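Local coordinates for putative carboxynorspermidine decarboxylase protein (Sinorhizobium meliloti, PDB 3MT1) that probably catalyses the decarboxylation of carboxynorspermidine and carboxyspermidine with pyridoxal 5'-phosphate as cofactor, yielding norspermidine and spermidine for polyamine biosynthesis, at residues M267-L270 with L271-E275; A32-L36 with K37-T41; Y324-V327 with K328-W331; F355-A358 with D359-Q362. All blocks are in the same frame, centred on the assembly; numbering follows the deposited sequence.

Contact 1 (M267-L270 with L271-E275)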
loop_
_atom_site.group_PDB
_atom_site.type_symbol
_atom_site.label_atom_id
_atom_site.label_comp_id
_atom_site.label_asym_id
_atom_site.label_seq_id
_atom_site.Cartn_x
_atom_site.Cartn_y
_atom_site.Cartn_z
HETATM N N MSE B 267 -1.713 5.090 -5.762
HETATM C CA MSE B 267 -0.553 5.208 -6.654
HETATM C C MSE B 267 0.704 5.163 -5.778
HETATM O O MSE B 267 1.514 6.094 -5.727
HETATM C CB MSE B 267 -0.672 6.501 -7.455
HETATM C CG MSE B 267 -1.528 6.387 -8.759
HETATM SE SE MSE B 267 -1.400 8.120 -9.675
HETATM C CE MSE B 267 0.108 7.664 -10.856
ATOM N N LEU B 268 0.822 4.049 -5.059
ATOM C CA LEU B 268 1.654 3.950 -3.900
ATOM C C LEU B 268 3.128 4.052 -4.251
ATOM O O LEU B 268 3.929 4.496 -3.438
ATOM C CB LEU B 268 1.315 2.656 -3.156
ATOM C CG LEU B 268 2.204 2.118 -2.015
ATOM C CD1 LEU B 268 2.259 3.079 -0.803
ATOM C CD2 LEU B 268 1.807 0.686 -1.566
ATOM N N ASP B 269 3.493 3.632 -5.458
ATOM C CA ASP B 269 4.858 3.865 -5.948
ATOM C C ASP B 269 5.274 5.331 -5.856
ATOM O O ASP B 269 6.426 5.617 -5.552
ATOM C CB ASP B 269 5.096 3.284 -7.357
ATOM C CG ASP B 269 5.721 1.855 -7.312
ATOM O OD1 ASP B 269 5.426 1.122 -6.356
ATOM O OD2 ASP B 269 6.510 1.463 -8.211
ATOM N N LEU B 270 4.348 6.257 -6.072
ATOM C CA LEU B 270 4.687 7.677 -5.921
ATOM C C LEU B 270 5.089 8.023 -4.514
ATOM O O LEU B 270 6.010 8.816 -4.301
ATOM C CB LEU B 270 3.560 8.620 -6.356
ATOM C CG LEU B 270 3.001 8.369 -7.763
ATOM C CD1 LEU B 270 1.993 9.444 -8.104
ATOM C CD2 LEU B 270 4.159 8.269 -8.819
ATOM N N LEU B 271 4.396 7.450 -3.536
ATOM C CA LEU B 271 4.778 7.710 -2.185
ATOM C C LEU B 271 6.090 6.997 -1.888
ATOM O O LEU B 271 7.006 7.625 -1.382
ATOM C CB LEU B 271 3.676 7.333 -1.207
ATOM C CG LEU B 271 4.004 7.594 0.278
ATOM C CD1 LEU B 271 4.353 9.069 0.558
ATOM C CD2 LEU B 271 2.852 7.147 1.160
ATOM N N ILE B 272 6.186 5.711 -2.215
ATOM C CA ILE B 272 7.372 4.897 -1.893
ATOM C C ILE B 272 8.704 5.476 -2.398
ATOM O O ILE B 272 9.714 5.507 -1.676
ATOM C CB ILE B 272 7.262 3.462 -2.451
ATOM C CG1 ILE B 272 6.036 2.756 -1.895
ATOM C CG2 ILE B 272 8.477 2.684 -2.049
ATOM C CD1 ILE B 272 5.827 1.328 -2.431
ATOM N N TYR B 273 8.691 5.899 -3.646
ATOM C CA TYR B 273 9.878 6.384 -4.290
ATOM C C TYR B 273 9.980 7.900 -4.264
ATOM O O TYR B 273 10.970 8.456 -4.723
ATOM C CB TYR B 273 9.980 5.790 -5.705
ATOM C CG TYR B 273 10.048 4.291 -5.603
ATOM C CD1 TYR B 273 11.167 3.674 -5.072
ATOM C CD2 TYR B 273 8.966 3.500 -5.958
ATOM C CE1 TYR B 273 11.225 2.319 -4.916
ATOM C CE2 TYR B 273 9.020 2.129 -5.828
ATOM C CZ TYR B 273 10.152 1.550 -5.297
ATOM O OH TYR B 273 10.219 0.192 -5.142
ATOM N N ARG B 274 8.971 8.553 -3.676
ATOM C CA ARG B 274 8.896 10.025 -3.573
ATOM C C ARG B 274 9.023 10.664 -4.945
ATOM O O ARG B 274 9.901 11.478 -5.193
ATOM C CB ARG B 274 9.947 10.584 -2.610
ATOM C CG ARG B 274 10.004 9.907 -1.266
ATOM C CD ARG B 274 8.722 10.123 -0.537
ATOM N NE ARG B 274 8.645 9.362 0.710
ATOM C CZ ARG B 274 8.004 9.801 1.784
ATOM N NH1 ARG B 274 7.384 10.988 1.758
ATOM N NH2 ARG B 274 7.983 9.059 2.880
ATOM N N GLU B 275 8.174 10.223 -5.859
ATOM C CA GLU B 275 8.092 10.839 -7.178
ATOM C C GLU B 275 6.743 11.471 -7.257
ATOM O O GLU B 275 5.886 11.263 -6.407
ATOM C CB GLU B 275 8.230 9.815 -8.333
ATOM C CG GLU B 275 9.619 9.172 -8.517
ATOM C CD GLU B 275 10.697 10.119 -9.099
ATOM O OE1 GLU B 275 10.362 11.265 -9.491
ATOM O OE2 GLU B 275 11.890 9.710 -9.158
#

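Contact 2 (A32-L36 with K37-T41)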
loop_
_atom_site.group_PDB
_atom_site.type_symbol
_atom_site.label_atom_id
_atom_site.label_comp_id
_atom_site.label_asym_id
_atom_site.label_seq_id
_atom_site.Cartn_x
_atom_site.Cartn_y
_atom_site.Cartn_z
ATOM N N ALA B 32 6.961 -13.021 -25.474
ATOM C CA ALA B 32 6.715 -11.975 -24.487
ATOM C C ALA B 32 5.661 -12.437 -23.505
ATOM O O ALA B 32 4.582 -12.928 -23.923
ATOM C CB ALA B 32 6.230 -10.687 -25.168
ATOM N N LEU B 33 5.964 -12.253 -22.217
ATOM C CA LEU B 33 5.054 -12.605 -21.137
ATOM C C LEU B 33 4.720 -11.366 -20.308
ATOM O O LEU B 33 5.607 -10.585 -19.961
ATOM C CB LEU B 33 5.673 -13.678 -20.257
ATOM C CG LEU B 33 6.360 -14.864 -20.914
ATOM C CD1 LEU B 33 7.143 -15.696 -19.894
ATOM C CD2 LEU B 33 5.358 -15.728 -21.615
ATOM N N LEU B 34 3.440 -11.171 -20.001
ATOM C CA LEU B 34 3.045 -10.043 -19.158
ATOM C C LEU B 34 3.563 -10.291 -17.744
ATOM O O LEU B 34 3.295 -11.343 -17.188
ATOM C CB LEU B 34 1.512 -9.917 -19.129
ATOM C CG LEU B 34 0.845 -8.888 -18.208
ATOM C CD1 LEU B 34 1.362 -7.449 -18.508
ATOM C CD2 LEU B 34 -0.677 -8.948 -18.302
ATOM N N ALA B 35 4.296 -9.355 -17.163
ATOM C CA ALA B 35 4.688 -9.501 -15.731
ATOM C C ALA B 35 3.545 -9.107 -14.802
ATOM O O ALA B 35 3.212 -7.922 -14.710
ATOM C CB ALA B 35 5.945 -8.708 -15.401
ATOM N N LEU B 36 2.919 -10.103 -14.160
ATOM C CA LEU B 36 1.737 -9.851 -13.338
ATOM C C LEU B 36 2.002 -8.963 -12.102
ATOM O O LEU B 36 1.092 -8.336 -11.609
ATOM C CB LEU B 36 1.030 -11.138 -12.985
ATOM C CG LEU B 36 0.439 -11.952 -14.161
ATOM C CD1 LEU B 36 -0.431 -13.115 -13.664
ATOM C CD2 LEU B 36 -0.412 -11.063 -15.058
ATOM N N LYS B 37 3.256 -8.847 -11.649
ATOM C CA LYS B 37 3.564 -7.944 -10.535
ATOM C C LYS B 37 3.280 -6.471 -10.878
ATOM O O LYS B 37 2.956 -5.666 -9.995
ATOM C CB LYS B 37 4.974 -8.152 -9.967
ATOM C CG LYS B 37 6.089 -7.719 -10.862
ATOM C CD LYS B 37 7.491 -8.052 -10.297
ATOM C CE LYS B 37 8.543 -7.793 -11.399
ATOM N NZ LYS B 37 9.922 -8.316 -11.041
ATOM N N CYS B 38 3.361 -6.127 -12.160
ATOM C CA CYS B 38 3.153 -4.764 -12.589
ATOM C C CYS B 38 1.665 -4.492 -12.837
ATOM O O CYS B 38 1.134 -3.415 -12.469
ATOM C CB CYS B 38 3.975 -4.513 -13.839
ATOM S SG CYS B 38 3.424 -3.083 -14.781
ATOM N N PHE B 39 0.994 -5.477 -13.459
ATOM C CA PHE B 39 -0.368 -5.286 -13.994
ATOM C C PHE B 39 -1.065 -6.620 -14.082
ATOM O O PHE B 39 -0.590 -7.505 -14.749
ATOM C CB PHE B 39 -0.292 -4.685 -15.370
ATOM C CG PHE B 39 -1.623 -4.379 -15.981
ATOM C CD1 PHE B 39 -2.255 -5.317 -16.837
ATOM C CD2 PHE B 39 -2.226 -3.138 -15.768
ATOM C CE1 PHE B 39 -3.499 -5.024 -17.447
ATOM C CE2 PHE B 39 -3.479 -2.836 -16.350
ATOM C CZ PHE B 39 -4.115 -3.769 -17.206
ATOM N N ALA B 40 -2.192 -6.742 -13.392
ATOM C CA ALA B 40 -2.932 -7.981 -13.260
ATOM C C ALA B 40 -4.444 -7.702 -13.320
ATOM O O ALA B 40 -5.273 -8.396 -12.718
ATOM C CB ALA B 40 -2.532 -8.673 -11.984
ATOM N N THR B 41 -4.804 -6.697 -14.110
ATOM C CA THR B 41 -6.189 -6.317 -14.271
ATOM C C THR B 41 -6.798 -7.234 -15.326
ATOM O O THR B 41 -6.887 -6.878 -16.527
ATOM C CB THR B 41 -6.277 -4.879 -14.669
ATOM O OG1 THR B 41 -5.746 -4.106 -13.604
ATOM C CG2 THR B 41 -7.712 -4.448 -14.894
#

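Contact 3 (Y324-V327 with K328-W331). With SO4 (sulfate ion), chain D.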
loop_
_atom_site.group_PDB
_atom_site.type_symbol
_atom_site.label_atom_id
_atom_site.label_comp_id
_atom_site.label_asym_id
_atom_site.label_seq_id
_atom_site.Cartn_x
_atom_site.Cartn_y
_atom_site.Cartn_z
ATOM N N TYR B 324 1.941 -0.904 -11.519
ATOM C CA TYR B 324 2.323 -0.860 -10.119
ATOM C C TYR B 324 1.372 0.060 -9.344
ATOM O O TYR B 324 1.731 0.627 -8.298
ATOM C CB TYR B 324 3.807 -0.421 -9.966
ATOM C CG TYR B 324 4.766 -1.398 -10.599
ATOM C CD1 TYR B 324 5.036 -2.646 -9.997
ATOM C CD2 TYR B 324 5.352 -1.119 -11.846
ATOM C CE1 TYR B 324 5.911 -3.589 -10.617
ATOM C CE2 TYR B 324 6.217 -2.026 -12.471
ATOM C CZ TYR B 324 6.500 -3.244 -11.852
ATOM O OH TYR B 324 7.339 -4.127 -12.508
ATOM N N THR B 325 0.162 0.224 -9.865
ATOM C CA THR B 325 -0.830 1.047 -9.181
ATOM C C THR B 325 -1.958 0.148 -8.687
ATOM O O THR B 325 -2.103 -0.064 -7.501
ATOM C CB THR B 325 -1.387 2.117 -10.104
ATOM O OG1 THR B 325 -1.911 1.470 -11.283
ATOM C CG2 THR B 325 -0.275 3.145 -10.484
HETATM N N MSE B 326 -2.711 -0.433 -9.615
HETATM C CA MSE B 326 -3.828 -1.287 -9.270
HETATM C C MSE B 326 -3.439 -2.479 -8.425
HETATM O O MSE B 326 -4.203 -2.883 -7.581
HETATM C CB MSE B 326 -4.564 -1.760 -10.518
HETATM C CG MSE B 326 -5.699 -0.828 -10.899
HETATM SE SE MSE B 326 -6.285 -0.881 -12.796
HETATM C CE MSE B 326 -4.578 -0.287 -13.555
ATOM N N VAL B 327 -2.273 -3.049 -8.652
ATOM C CA VAL B 327 -1.885 -4.257 -7.937
ATOM C C VAL B 327 -1.565 -4.001 -6.433
ATOM O O VAL B 327 -1.355 -4.934 -5.670
ATOM C CB VAL B 327 -0.634 -4.893 -8.590
ATOM C CG1 VAL B 327 -1.002 -5.716 -9.881
ATOM C CG2 VAL B 327 0.421 -3.810 -8.844
ATOM N N LYS B 328 -1.509 -2.733 -6.023
ATOM C CA LYS B 328 -1.057 -2.442 -4.682
ATOM C C LYS B 328 -1.927 -1.389 -4.018
ATOM O O LYS B 328 -1.546 -0.800 -3.029
ATOM C CB LYS B 328 0.446 -2.119 -4.633
ATOM C CG LYS B 328 0.927 -1.034 -5.600
ATOM C CD LYS B 328 2.402 -0.682 -5.314
ATOM C CE LYS B 328 3.322 -1.324 -6.321
ATOM N NZ LYS B 328 4.678 -1.510 -5.810
ATOM N N LYS B 329 -3.120 -1.191 -4.552
ATOM C CA LYS B 329 -4.055 -0.279 -3.943
ATOM C C LYS B 329 -4.570 -0.799 -2.614
ATOM O O LYS B 329 -4.689 -2.008 -2.399
ATOM C CB LYS B 329 -5.203 -0.011 -4.898
ATOM C CG LYS B 329 -6.043 -1.228 -5.286
ATOM C CD LYS B 329 -7.125 -0.809 -6.312
ATOM C CE LYS B 329 -7.586 -2.020 -7.153
ATOM N NZ LYS B 329 -7.984 -3.114 -6.216
ATOM N N ASN B 330 -4.891 0.116 -1.719
ATOM C CA ASN B 330 -5.329 -0.272 -0.380
ATOM C C ASN B 330 -6.412 0.689 0.200
ATOM O O ASN B 330 -6.762 1.719 -0.416
ATOM C CB ASN B 330 -4.102 -0.320 0.520
ATOM C CG ASN B 330 -3.375 0.992 0.530
ATOM O OD1 ASN B 330 -3.758 1.907 1.264
ATOM N ND2 ASN B 330 -2.349 1.127 -0.324
ATOM N N TRP B 331 -6.879 0.371 1.406
ATOM C CA TRP B 331 -7.985 1.066 2.048
ATOM C C TRP B 331 -7.523 2.082 3.095
ATOM O O TRP B 331 -8.245 2.411 4.034
ATOM C CB TRP B 331 -8.833 0.026 2.732
ATOM C CG TRP B 331 -9.701 -0.691 1.817
ATOM C CD1 TRP B 331 -9.654 -2.015 1.523
ATOM C CD2 TRP B 331 -10.776 -0.131 1.046
ATOM N NE1 TRP B 331 -10.642 -2.323 0.621
ATOM C CE2 TRP B 331 -11.352 -1.192 0.316
ATOM C CE3 TRP B 331 -11.314 1.159 0.913
ATOM C CZ2 TRP B 331 -12.445 -1.004 -0.548
ATOM C CZ3 TRP B 331 -12.403 1.351 0.064
ATOM C CH2 TRP B 331 -12.964 0.280 -0.649
HETATM S S SO4 D . 8.991 -3.990 -15.558
HETATM O O1 SO4 D . 10.089 -3.096 -15.221
HETATM O O2 SO4 D . 7.711 -3.381 -15.241
HETATM O O3 SO4 D . 9.098 -4.192 -17.008
HETATM O O4 SO4 D . 9.127 -5.288 -14.882
HETATM O O HOH W 1 -3.686 -4.164 -3.413
#

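Contact 4 (F355-A358 with D359-Q362)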
loop_
_atom_site.group_PDB
_atom_site.type_symbol
_atom_site.label_atom_id
_atom_site.label_comp_id
_atom_site.label_asym_id
_atom_site.label_seq_id
_atom_site.Cartn_x
_atom_site.Cartn_y
_atom_site.Cartn_z
ATOM N N PHE B 355 -15.762 -0.686 -6.143
ATOM C CA PHE B 355 -15.472 -1.093 -4.785
ATOM C C PHE B 355 -16.421 -0.397 -3.836
ATOM O O PHE B 355 -16.631 0.810 -3.921
ATOM C CB PHE B 355 -14.009 -0.872 -4.416
ATOM C CG PHE B 355 -13.024 -1.566 -5.360
ATOM C CD1 PHE B 355 -12.377 -0.855 -6.369
ATOM C CD2 PHE B 355 -12.770 -2.938 -5.246
ATOM C CE1 PHE B 355 -11.492 -1.495 -7.237
ATOM C CE2 PHE B 355 -11.908 -3.579 -6.095
ATOM C CZ PHE B 355 -11.252 -2.872 -7.091
ATOM N N THR B 356 -17.031 -1.175 -2.949
ATOM C CA THR B 356 -18.114 -0.690 -2.149
ATOM C C THR B 356 -17.732 -0.793 -0.676
ATOM O O THR B 356 -16.693 -1.362 -0.328
ATOM C CB THR B 356 -19.325 -1.566 -2.396
ATOM O OG1 THR B 356 -19.060 -2.851 -1.843
ATOM C CG2 THR B 356 -19.592 -1.712 -3.887
ATOM N N TYR B 357 -18.592 -0.273 0.187
ATOM C CA TYR B 357 -18.407 -0.365 1.621
ATOM C C TYR B 357 -18.107 -1.798 2.084
ATOM O O TYR B 357 -17.220 -2.042 2.923
ATOM C CB TYR B 357 -19.643 0.207 2.361
ATOM C CG TYR B 357 -19.552 0.000 3.836
ATOM C CD1 TYR B 357 -18.698 0.792 4.605
ATOM C CD2 TYR B 357 -20.271 -1.008 4.467
ATOM C CE1 TYR B 357 -18.592 0.607 5.969
ATOM C CE2 TYR B 357 -20.164 -1.215 5.847
ATOM C CZ TYR B 357 -19.315 -0.397 6.576
ATOM O OH TYR B 357 -19.149 -0.578 7.905
ATOM N N ALA B 358 -18.853 -2.743 1.533
ATOM C CA ALA B 358 -18.708 -4.141 1.915
ATOM C C ALA B 358 -17.298 -4.674 1.560
ATOM O O ALA B 358 -16.769 -5.515 2.269
ATOM C CB ALA B 358 -19.811 -4.985 1.267
ATOM N N ASP B 359 -16.681 -4.191 0.479
ATOM C CA ASP B 359 -15.284 -4.512 0.238
ATOM C C ASP B 359 -14.449 -3.957 1.373
ATOM O O ASP B 359 -13.711 -4.686 1.998
ATOM C CB ASP B 359 -14.818 -3.966 -1.100
ATOM C CG ASP B 359 -15.458 -4.674 -2.256
ATOM O OD1 ASP B 359 -15.313 -5.901 -2.337
ATOM O OD2 ASP B 359 -16.133 -4.021 -3.095
ATOM N N TYR B 360 -14.590 -2.677 1.689
ATOM C CA TYR B 360 -13.823 -2.116 2.791
ATOM C C TYR B 360 -13.995 -2.905 4.076
ATOM O O TYR B 360 -13.009 -3.330 4.665
ATOM C CB TYR B 360 -14.195 -0.654 3.016
ATOM C CG TYR B 360 -13.658 -0.035 4.281
ATOM C CD1 TYR B 360 -12.285 0.213 4.452
ATOM C CD2 TYR B 360 -14.531 0.369 5.282
ATOM C CE1 TYR B 360 -11.812 0.824 5.633
ATOM C CE2 TYR B 360 -14.086 0.963 6.440
ATOM C CZ TYR B 360 -12.751 1.187 6.615
ATOM O OH TYR B 360 -12.359 1.805 7.760
ATOM N N GLU B 361 -15.260 -3.133 4.470
ATOM C CA GLU B 361 -15.585 -3.713 5.771
ATOM C C GLU B 361 -15.013 -5.109 5.883
ATOM O O GLU B 361 -14.453 -5.486 6.929
ATOM C CB GLU B 361 -17.091 -3.794 5.986
ATOM C CG GLU B 361 -17.455 -3.921 7.444
ATOM C CD GLU B 361 -18.883 -4.333 7.692
ATOM O OE1 GLU B 361 -19.525 -3.745 8.612
ATOM O OE2 GLU B 361 -19.354 -5.246 6.980
ATOM N N GLN B 362 -15.176 -5.860 4.786
ATOM C CA GLN B 362 -14.695 -7.231 4.648
ATOM C C GLN B 362 -13.157 -7.364 4.572
ATOM O O GLN B 362 -12.608 -8.452 4.773
ATOM C CB GLN B 362 -15.380 -7.909 3.444
ATOM C CG GLN B 362 -16.822 -8.288 3.765
ATOM C CD GLN B 362 -17.694 -8.445 2.532
ATOM O OE1 GLN B 362 -17.216 -8.441 1.398
ATOM N NE2 GLN B 362 -18.994 -8.560 2.751
#

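Contact 1 (M267-L270 with L271-E275)
Ile272 N bonds back to Leu268 O, and Tyr273 N to Asp269 O, as the i to i+4 links of the short helix 268-273, which closes in a Schellman motif. The first link is 2.8 Å long and nearly straight (174° at the hydrogen). At the helix end Arg274 takes positive phi, and the turned chain brings Glu275 N to a lone pair of Leu270 O at 3.0 Å. Apolar packing follows the same spacing: Leu268, its CG turned anti to the backbone N (chi1 168°), lays that atom 3.7 Å from Ile272 CD1. Branched aliphatic chains suit this face because it meets the second subunit, where Leu268 packs on its own counterpart. The polar contact belongs to Asp269, a predicted substrate-binding residue. Its carboxylate stands at the edge of the Tyr273 ring, the planes 78° apart and OD2 3.5 Å from Tyr273 CE2, while OD1 makes a salt bridge with Lys328. With an alanine here, Lys328 NZ would probably lose one of its carboxylate partners, and the Tyr273 edge the group beside it. One face of that ring is covered from within the helix by Ile272 CG2, 3.7 Å above the ring centre.

Contact 2 (A32-L36 with K37-T41)
Leu34 holds CG opposite its backbone N (chi1 174°), which carries CD2 to the edge of the Phe39 ring, near its plane and 4.2 Å from Phe39 CD1. Leu36 takes the other common rotamer, CG anti to the carbonyl carbon (chi1 -63°), and its CD2 comes within 3.6 Å of Phe39 O. That oxygen therefore lies against methyls of both leucines, Leu34 CD2 being 3.8 Å from it, and it also receives a CA-H...O contact from Leu36 CA at 3.6 Å. The backbone makes this possible by turning at once after the strand: Cys38 N bonds to Ala35 O at 3.1 Å, the donor well above the carbonyl plane, and the intervening Leu36 and Lys37 have helical torsions, as in a type I beta turn. Ala40 brings only a methyl to Leu36 O, its CB 3.7 Å away, and Ala35 packs on Thr56 of strand 54-57. The turn lies at the C-terminal end of the first strand of a parallel eight-stranded beta/alpha barrel, the end at which such barrels carry their active sites. Strand 31-35 runs between strands 54-57 and 226-229. Leu34 and Leu36 pack on Phe45 of helix 45-49, and Leu34 also on Phe70 of helix 60-70, whereas Ala40 touches Leu65 of that helix and Leu364 of the second subunit.

Contact 3 (Y324-V327 with K328-W331)
Lys328 opens the second half of this loop by donating its backbone N to Thr325 O at 3.1 Å, closing a type I-like turn through Met326 and Val327. Its side chain, bent at chi3 (102°), curls over the Tyr324 carbonyl: CE passes 3.2 Å from Tyr324 O and lies at the edge of the tyrosine ring, near its plane. Tyr324 OH donates at 2.9 Å to O2 of a sulfate, probably from the crystallisation liquor, which backbone N atoms of Gly199, Gly232 and Glu233 also hold; it may mark an anion pocket beside the predicted substrate site. A long charged chain suits this buried course, since Lys328 NZ ends in salt bridges to Asp269 and to Glu264 of the second subunit. A leucine in its place would probably leave those two carboxylates without their shared cation. Lys329 follows, resting CG 3.4 Å from Met326 O, while NZ bonds to Ser363 O of the second subunit. Water 1 donates to Lys329 O at 2.6 Å. Asn330 ND2 bonds weakly to Lys328 O and also to Glu264 O of its own chain. The loop joins strands 315-318 and 339-343, touching Tyr7 of strand 6-10 and helix 268-273.

Contact 4 (F355-A358 with D359-Q362)
Thr356 is the N-cap of helix 357-362, and its backbone N donates to Asp359 OD2 at 3.0 Å, one half of a capping box. The bond is nearly straight (166°) and uses the anti lone pair of OD2; Thr356 OG1 adds a weak bond to the same oxygen. Aspartate suits this third helical position because a negative group there would probably be stabilised by the positive end of the helix, and OD2 has a salt bridge to Arg353 as well. The tightly packed side is made by the buried Phe355, Tyr357 and Tyr360. Phe355 lies across the aspartate, its CA 3.4 Å from Asp359 OD2, ring and carboxylate planes 72° apart. Tyr357, with CG anti to its backbone N (chi1 174°), sends CE1 to the edge of the Tyr360 ring, 4.1 Å from Tyr360 CD2, while Glu361 CB sits over one face of the Tyr357 ring. Aromatic and long acidic side chains suit this side, which faces the second subunit: its Arg64 makes a cation-pi contact with Tyr357, and its Arg69 a salt bridge with Glu361. Within its own chain, Tyr360 meets Trp331 edge-to-face. The open side is plainer, with Thr356 and Gln362 exposed and Ala358 small. Gln362 N makes the regular helical bond to Ala358 O at 3.0 Å, and the glutamine side chain lies back along the last turn, bringing NE2 to 4.0 Å from Ala358 CB.

Contact 3 is the hub. It meets contact 1 through the salt bridge of Asp269 OD1 with Lys328 NZ at 2.8 Å, contact 2 through a probable hydrogen bond of Tyr324 N to Cys38 O, also 2.8 Å, and contact 4 where Trp331 CZ2 packs 3.5 Å from Tyr360 N. Contact 1 supplies Asp269 to the predicted substrate site, its side chain about 7 Å from that of Glu233, the other predicted residue; the side chains of Cys38 and Tyr324 each come within about 4 Å of Glu233. The sulfate bonded by Tyr324 lies about 4 Å from the Cys38 side chain. Contact 4 stands away from this site, but like the others it touches the second subunit.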